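Local coordinates for DUF985 domain-containing protein (Shewanella oneidensis, PDB 1YUD) that is of unknown function but belongs to the cupin superfamily, whose members fold as small antiparallel beta barrels, at residues R46-I52 and C131-F137. Numbering follows the deposited sequence.
Sequences RQLWSSI and CMVSPGF
Ile52 and Cys131 hold each other through both backbone amides, Ile52 N giving to Cys131 O at 3.1 Å and Cys131 N to Ile52 O at 3.2 Å, the hallmark of a hydrogen-bonded pair in an antiparallel sheet. Ser51 and Met132 follow as a non-hydrogen-bonded pair. Beyond it Val133 N reaches Ser50 O at 3.3 Å, whereas the return bond from Ser50 N to Val133 O is long and weak. Here a side chain adds to the backbone bonds. With chi1 at 57°, Ser50 OG is tucked between its own backbone N and carbonyl carbon and accepts the amide of Phe137, Phe137 N lying 3.2 Å from Ser50 OG in an almost straight line (174°); its own bond to Val133 O is weak. Replacing Ser50 with an alanine is likely to leave the Phe137 amide without this acceptor and free the turn at Gly136 and Phe137 to shift. Further out, Gly136 N makes a weak, bent bond to Gln47 O, and the Arg46 guanidinium, edge-on to Pro135 CB, forms a salt bridge with Asp141. Ser51 OG, on the other face from Ser50, is bonded to Ser35 and to Gln108 of the second subunit. The paired strands 50-57 and 126-133 lie mid-sheet in the cupin fold, strand 31-37 flanking the first and strand 71-76 the second.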
loop_
_atom_site.group_PDB
_atom_site.type_symbol
_atom_site.label_atom_id
_atom_site.label_comp_id
_atom_site.label_asym_id
_atom_site.label_seq_id
_atom_site.Cartn_x
_atom_site.Cartn_y
_atom_site.Cartn_z
ATOM N N ARG A 46 -0.130 20.301 -7.140
ATOM C CA ARG A 46 -0.301 18.858 -6.958
ATOM C C ARG A 46 -1.398 18.484 -5.938
ATOM O O ARG A 46 -2.112 19.352 -5.431
ATOM C CB ARG A 46 1.037 18.260 -6.510
ATOM C CG ARG A 46 2.264 18.841 -7.221
ATOM C CD ARG A 46 3.529 18.613 -6.392
ATOM N NE ARG A 46 4.740 19.156 -7.007
ATOM C CZ ARG A 46 5.969 18.998 -6.514
ATOM N NH1 ARG A 46 6.158 18.313 -5.391
ATOM N NH2 ARG A 46 7.015 19.515 -7.150
ATOM N N GLN A 47 -1.522 17.187 -5.653
ATOM C CA GLN A 47 -2.509 16.672 -4.698
ATOM C C GLN A 47 -1.853 16.075 -3.455
ATOM O O GLN A 47 -0.650 15.831 -3.425
ATOM C CB GLN A 47 -3.380 15.595 -5.346
ATOM C CG GLN A 47 -4.425 16.113 -6.298
ATOM C CD GLN A 47 -5.392 17.063 -5.620
ATOM O OE1 GLN A 47 -5.034 18.191 -5.268
ATOM N NE2 GLN A 47 -6.624 16.611 -5.424
ATOM N N LEU A 48 -2.658 15.816 -2.435
ATOM C CA LEU A 48 -2.153 15.255 -1.188
ATOM C C LEU A 48 -1.471 13.898 -1.423
ATOM O O LEU A 48 -0.427 13.618 -0.837
ATOM C CB LEU A 48 -3.309 15.115 -0.191
ATOM C CG LEU A 48 -3.038 15.256 1.311
ATOM C CD1 LEU A 48 -2.349 16.584 1.592
ATOM C CD2 LEU A 48 -4.360 15.183 2.077
ATOM N N TRP A 49 -2.068 13.056 -2.268
ATOM C CA TRP A 49 -1.489 11.748 -2.581
ATOM C C TRP A 49 -2.100 11.056 -3.808
ATOM O O TRP A 49 -3.049 11.550 -4.420
ATOM C CB TRP A 49 -1.566 10.811 -1.370
ATOM C CG TRP A 49 -2.950 10.466 -0.884
ATOM C CD1 TRP A 49 -3.605 11.020 0.172
ATOM C CD2 TRP A 49 -3.831 9.471 -1.423
ATOM N NE1 TRP A 49 -4.835 10.435 0.334
ATOM C CE2 TRP A 49 -5.004 9.479 -0.634
ATOM C CE3 TRP A 49 -3.746 8.571 -2.498
ATOM C CZ2 TRP A 49 -6.086 8.628 -0.879
ATOM C CZ3 TRP A 49 -4.820 7.720 -2.744
ATOM C CH2 TRP A 49 -5.978 7.758 -1.934
ATOM N N SER A 50 -1.531 9.907 -4.160
ATOM C CA SER A 50 -1.979 9.118 -5.303
ATOM C C SER A 50 -1.461 7.676 -5.225
ATOM O O SER A 50 -0.355 7.430 -4.758
ATOM C CB SER A 50 -1.483 9.764 -6.600
ATOM O OG SER A 50 -0.075 9.897 -6.618
ATOM N N SER A 51 -2.267 6.722 -5.670
ATOM C CA SER A 51 -1.853 5.325 -5.672
ATOM C C SER A 51 -2.154 4.724 -7.040
ATOM O O SER A 51 -3.131 5.087 -7.685
ATOM C CB SER A 51 -2.604 4.530 -4.604
ATOM O OG SER A 51 -2.407 3.134 -4.778
ATOM N N ILE A 52 -1.306 3.808 -7.481
ATOM C CA ILE A 52 -1.487 3.157 -8.761
ATOM C C ILE A 52 -1.125 1.708 -8.565
ATOM O O ILE A 52 -0.425 1.354 -7.614
ATOM C CB ILE A 52 -0.529 3.692 -9.826
ATOM C CG1 ILE A 52 0.891 3.249 -9.484
ATOM C CG2 ILE A 52 -0.614 5.199 -9.911
ATOM C CD1 ILE A 52 1.926 3.613 -10.518
ATOM N N CYS A 131 1.916 1.317 -5.384
ATOM C CA CYS A 131 2.820 2.443 -5.274
ATOM C C CYS A 131 2.069 3.721 -4.932
ATOM O O CYS A 131 1.181 4.168 -5.658
ATOM C CB CYS A 131 3.627 2.619 -6.566
ATOM S SG CYS A 131 4.927 1.363 -6.804
HETATM N N MSE A 132 2.459 4.301 -3.804
HETATM C CA MSE A 132 1.862 5.517 -3.274
HETATM C C MSE A 132 2.924 6.610 -3.151
HETATM O O MSE A 132 3.826 6.503 -2.325
HETATM C CB MSE A 132 1.248 5.191 -1.900
HETATM C CG MSE A 132 0.452 6.295 -1.202
HETATM SE SE MSE A 132 1.521 7.696 -0.374
HETATM C CE MSE A 132 0.869 9.170 -1.420
ATOM N N VAL A 133 2.830 7.639 -3.994
ATOM C CA VAL A 133 3.759 8.777 -3.963
ATOM C C VAL A 133 2.965 9.893 -3.308
ATOM O O VAL A 133 1.866 10.192 -3.751
ATOM C CB VAL A 133 4.181 9.213 -5.374
ATOM C CG1 VAL A 133 2.994 9.252 -6.278
ATOM C CG2 VAL A 133 4.816 10.573 -5.316
ATOM N N SER A 134 3.517 10.513 -2.267
ATOM C CA SER A 134 2.781 11.519 -1.508
ATOM C C SER A 134 2.276 12.755 -2.207
ATOM O O SER A 134 1.093 12.827 -2.544
ATOM C CB SER A 134 3.548 11.933 -0.259
ATOM O OG SER A 134 2.624 12.376 0.717
ATOM N N PRO A 135 3.125 13.772 -2.399
ATOM C CA PRO A 135 2.461 14.881 -3.092
ATOM C C PRO A 135 2.091 14.453 -4.519
ATOM O O PRO A 135 2.959 14.354 -5.383
ATOM C CB PRO A 135 3.507 15.985 -3.046
ATOM C CG PRO A 135 4.223 15.697 -1.741
ATOM C CD PRO A 135 4.405 14.198 -1.806
ATOM N N GLY A 136 0.805 14.179 -4.743
ATOM C CA GLY A 136 0.314 13.757 -6.048
ATOM C C GLY A 136 1.322 13.660 -7.182
ATOM O O GLY A 136 1.951 14.654 -7.553
ATOM N N PHE A 137 1.467 12.467 -7.749
ATOM C CA PHE A 137 2.404 12.260 -8.841
ATOM C C PHE A 137 2.070 12.963 -10.150
ATOM O O PHE A 137 1.317 12.430 -10.954
ATOM C CB PHE A 137 2.548 10.772 -9.138
ATOM C CG PHE A 137 3.426 10.477 -10.322
ATOM C CD1 PHE A 137 4.771 10.811 -10.300
ATOM C CD2 PHE A 137 2.911 9.856 -11.455
ATOM C CE1 PHE A 137 5.592 10.526 -11.384
ATOM C CE2 PHE A 137 3.726 9.566 -12.546
ATOM C CZ PHE A 137 5.069 9.903 -12.507
#